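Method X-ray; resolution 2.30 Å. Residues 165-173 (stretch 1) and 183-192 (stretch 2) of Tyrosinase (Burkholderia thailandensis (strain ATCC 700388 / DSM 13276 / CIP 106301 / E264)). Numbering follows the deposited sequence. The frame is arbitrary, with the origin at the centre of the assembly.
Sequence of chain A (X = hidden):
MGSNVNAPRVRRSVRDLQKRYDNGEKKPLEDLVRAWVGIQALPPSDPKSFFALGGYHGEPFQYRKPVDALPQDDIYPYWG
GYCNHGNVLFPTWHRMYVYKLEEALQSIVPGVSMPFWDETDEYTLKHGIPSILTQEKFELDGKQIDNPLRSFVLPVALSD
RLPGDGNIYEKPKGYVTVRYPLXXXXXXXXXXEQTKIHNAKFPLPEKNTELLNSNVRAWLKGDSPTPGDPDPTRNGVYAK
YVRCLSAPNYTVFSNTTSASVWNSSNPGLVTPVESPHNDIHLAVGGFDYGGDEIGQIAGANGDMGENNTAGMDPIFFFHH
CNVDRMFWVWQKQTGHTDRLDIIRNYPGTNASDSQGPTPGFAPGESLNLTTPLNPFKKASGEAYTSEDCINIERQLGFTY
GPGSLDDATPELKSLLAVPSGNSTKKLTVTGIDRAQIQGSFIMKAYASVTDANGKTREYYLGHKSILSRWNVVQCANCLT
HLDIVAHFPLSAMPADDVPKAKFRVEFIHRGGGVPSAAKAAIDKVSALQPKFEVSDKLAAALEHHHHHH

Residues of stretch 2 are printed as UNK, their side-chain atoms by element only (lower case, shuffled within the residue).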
# COMPACT_ATOMS: atom_id res chain seq x y z
N ASP A 165 -7.62 -10.32 -16.29
CA ASP A 165 -7.21 -11.29 -15.30
C ASP A 165 -8.17 -12.46 -15.19
O ASP A 165 -9.36 -12.26 -15.23
CB ASP A 165 -7.05 -10.61 -13.95
CG ASP A 165 -6.33 -11.49 -12.90
OD1 ASP A 165 -5.19 -11.94 -13.14
OD2 ASP A 165 -6.91 -11.75 -11.84
N GLY A 166 -7.62 -13.67 -15.05
CA GLY A 166 -8.40 -14.88 -14.69
C GLY A 166 -7.72 -15.63 -13.55
O GLY A 166 -6.49 -15.62 -13.48
N ASN A 167 -8.45 -16.26 -12.62
CA ASN A 167 -7.71 -17.01 -11.60
C ASN A 167 -8.52 -18.23 -11.15
O ASN A 167 -9.68 -18.41 -11.57
CB ASN A 167 -7.32 -16.08 -10.45
CG ASN A 167 -8.57 -15.60 -9.76
OD1 ASN A 167 -9.42 -16.42 -9.51
ND2 ASN A 167 -8.72 -14.31 -9.54
N ILE A 168 -7.94 -19.05 -10.27
CA ILE A 168 -8.50 -20.36 -9.99
C ILE A 168 -9.70 -20.21 -9.05
O ILE A 168 -10.48 -21.18 -8.89
CB ILE A 168 -7.45 -21.36 -9.47
CG1 ILE A 168 -6.77 -20.89 -8.19
CG2 ILE A 168 -6.42 -21.70 -10.55
CD1 ILE A 168 -5.85 -21.90 -7.60
N TYR A 169 -9.91 -19.02 -8.49
CA TYR A 169 -11.17 -18.77 -7.81
C TYR A 169 -12.34 -18.81 -8.79
O TYR A 169 -13.46 -19.10 -8.38
CB TYR A 169 -11.22 -17.41 -7.13
CG TYR A 169 -10.19 -17.15 -6.07
CD1 TYR A 169 -9.54 -18.19 -5.43
CD2 TYR A 169 -9.89 -15.85 -5.68
CE1 TYR A 169 -8.58 -17.94 -4.45
CE2 TYR A 169 -8.94 -15.59 -4.71
CZ TYR A 169 -8.29 -16.64 -4.08
OH TYR A 169 -7.32 -16.42 -3.13
N GLU A 170 -12.10 -18.48 -10.07
CA GLU A 170 -13.18 -18.07 -10.99
C GLU A 170 -13.78 -19.29 -11.66
O GLU A 170 -13.06 -20.27 -11.96
CB GLU A 170 -12.65 -17.06 -12.02
CG GLU A 170 -12.20 -15.77 -11.35
CD GLU A 170 -11.93 -14.65 -12.31
OE1 GLU A 170 -12.22 -13.49 -11.96
OE2 GLU A 170 -11.40 -14.95 -13.37
N LYS A 171 -15.10 -19.20 -11.86
CA LYS A 171 -15.87 -20.26 -12.46
C LYS A 171 -17.00 -19.65 -13.28
O LYS A 171 -17.73 -18.79 -12.77
CB LYS A 171 -16.35 -21.21 -11.35
CG LYS A 171 -15.39 -22.35 -11.09
CD LYS A 171 -15.28 -22.87 -9.68
CE LYS A 171 -15.78 -24.29 -9.54
NZ LYS A 171 -14.84 -25.18 -8.81
N PRO A 172 -17.14 -20.09 -14.56
CA PRO A 172 -18.09 -19.42 -15.45
C PRO A 172 -19.56 -19.70 -15.13
O PRO A 172 -19.89 -20.72 -14.49
CB PRO A 172 -17.83 -20.05 -16.83
CG PRO A 172 -17.43 -21.47 -16.50
CD PRO A 172 -16.59 -21.28 -15.25
N LYS A 173 -20.42 -18.84 -15.66
CA LYS A 173 -21.85 -19.11 -15.70
C LYS A 173 -22.08 -20.47 -16.34
O LYS A 173 -21.41 -20.80 -17.31
CB LYS A 173 -22.58 -18.09 -16.57
CG LYS A 173 -24.08 -18.31 -16.67
CD LYS A 173 -24.76 -17.17 -17.38
CE LYS A 173 -26.25 -17.37 -17.51
NZ LYS A 173 -26.89 -16.08 -17.86
N UNK A 183 -12.90 -33.38 -11.44
CA UNK A 183 -12.30 -32.10 -11.17
C UNK A 183 -13.16 -30.96 -11.72
O UNK A 183 -13.73 -31.03 -12.84
o UNK A 183 -10.26 -30.88 -11.36
c UNK A 183 -10.93 -32.06 -11.75
N UNK A 184 -13.23 -29.87 -10.96
CA UNK A 184 -13.88 -28.66 -11.50
C UNK A 184 -13.09 -27.38 -11.25
O UNK A 184 -13.69 -26.35 -11.11
N UNK A 185 -11.78 -27.42 -11.27
CA UNK A 185 -10.99 -26.19 -11.15
C UNK A 185 -10.68 -25.70 -12.57
O UNK A 185 -10.04 -26.42 -13.32
c UNK A 185 -9.73 -26.50 -10.33
c UNK A 185 -9.74 -24.70 -8.55
c UNK A 185 -8.99 -25.31 -9.75
c UNK A 185 -7.58 -25.72 -9.36
N UNK A 186 -11.16 -24.53 -12.96
CA UNK A 186 -11.26 -24.16 -14.39
C UNK A 186 -10.87 -22.69 -14.67
O UNK A 186 -11.03 -22.22 -15.82
c UNK A 186 -12.68 -24.47 -14.91
c UNK A 186 -13.78 -23.76 -14.15
c UNK A 186 -12.95 -25.95 -14.93
N UNK A 187 -10.37 -21.93 -13.70
CA UNK A 187 -10.29 -20.49 -13.88
C UNK A 187 -9.02 -20.01 -14.56
O UNK A 187 -8.93 -18.86 -14.90
N UNK A 188 -8.02 -20.87 -14.71
CA UNK A 188 -6.88 -20.58 -15.55
C UNK A 188 -6.81 -21.62 -16.68
O UNK A 188 -7.40 -22.71 -16.60
c UNK A 188 -5.52 -19.68 -13.59
o UNK A 188 -5.34 -21.94 -14.38
c UNK A 188 -5.55 -20.59 -14.79
N UNK A 189 -6.06 -21.28 -17.73
CA UNK A 189 -5.96 -22.21 -18.88
C UNK A 189 -5.38 -23.56 -18.45
O UNK A 189 -5.91 -24.57 -18.81
c UNK A 189 -5.50 -19.96 -18.08
c UNK A 189 -5.05 -21.49 -19.88
c UNK A 189 -5.32 -20.02 -19.59
N UNK A 190 -4.36 -23.55 -17.61
CA UNK A 190 -3.73 -24.80 -17.19
C UNK A 190 -4.70 -25.56 -16.26
O UNK A 190 -4.89 -26.76 -16.45
c UNK A 190 -1.18 -22.94 -14.87
c UNK A 190 -2.39 -23.80 -15.25
o UNK A 190 -1.35 -21.68 -14.71
c UNK A 190 -2.35 -24.53 -16.58
o UNK A 190 -0.06 -23.54 -14.69
N UNK A 191 -5.38 -24.89 -15.34
CA UNK A 191 -6.29 -25.63 -14.45
C UNK A 191 -7.36 -26.32 -15.30
O UNK A 191 -7.69 -27.50 -15.09
c UNK A 191 -6.89 -24.73 -13.41
N UNK A 192 -7.88 -25.58 -16.27
CA UNK A 192 -8.94 -26.08 -17.14
C UNK A 192 -8.43 -27.26 -17.97
O UNK A 192 -9.10 -28.30 -18.07
c UNK A 192 -11.69 -25.94 -18.39
c UNK A 192 -10.92 -24.06 -19.82
c UNK A 192 -9.42 -24.94 -18.05
c UNK A 192 -10.49 -25.31 -19.06
O HOH W 1 -11.63 -22.38 -10.94
O HOH W 2 -11.13 -17.05 -15.10

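Position 183 carries one carbon and then one oxygen, out of reach of stretch 1; a lone hydroxyl on CB is serine, Ser 183, its oxygen bonded elsewhere in the structure. Position 184 has no side-chain atoms, and Lys 171 NZ donates a hydrogen bond to the backbone O of 184 at 2.8 Å, the one direct hydrogen bond between the stretches. With no side chain, it is Gly 184.

Position 185 has four carbons, forked at the second. They leave the backbone sideways, yet their end comes nearer: one end carbon lies 3.6 Å from Ile 168 O and 4.2 Å from Ile 168 CB. The fork means leucine, Leu 185, and that carbon is CD1. Position 186 has one carbon carrying two more; one of these sits 3.7 Å from Lys 171 CG and 3.9 Å from Pro 172 CD, so the aliphatic part of the lysine is packed while its amine bonds to a carbonyl. This is Val 186, touching through CG2.

Position 187 again has no side chain, and here the space explains why glycine fits. An ideal CB at 187 would point toward stretch 1 and fall 1.8 Å from Asn 167 O and 2.7 Å from Glu 170 O, a clash with both. Without it, the CA of 187 makes a CA-H...O contact to Asn 167 O at 3.2 Å. It is Gly 187.

Position 188 shows one carbon carrying an oxygen and a carbon, the latter 3.8 Å from Ile 168 CG2: the pattern of threonine. Thr 188 OG1 accepts from the backbone N of position 191 at 3.1 Å, capping the helix that follows. Position 189, three carbons closing a ring onto the backbone N, is Pro 189; position 190, three carbons with two oxygens on the third, fits Glu 190. Neither touches stretch 1. Position 191 has a single carbon, its CB, which points toward stretch 1 and meets Ile 168 CG2 at 4.2 Å, hence Ala 191. Position 192, four carbons forked at the second and out of reach, is Leu 192.

The rule is a turn docked against a glycine. Asn 167 to Glu 170 form a type I turn, closed by Glu 170 N to Asn 167 O at 2.8 Å, and Gly 187 CA comes within 4.3 Å of Ile 168 CA. Water 1 donates to Ile 168 O and Glu 170 O and accepts from Val 186 N, while water 2 links Glu 170 OE2 to Gly 187 O. Beside the turn, Ile 168 packs against Leu 185, Thr 188 and Ala 191.

Stretch 2 183-192: SGLVGTPEAL
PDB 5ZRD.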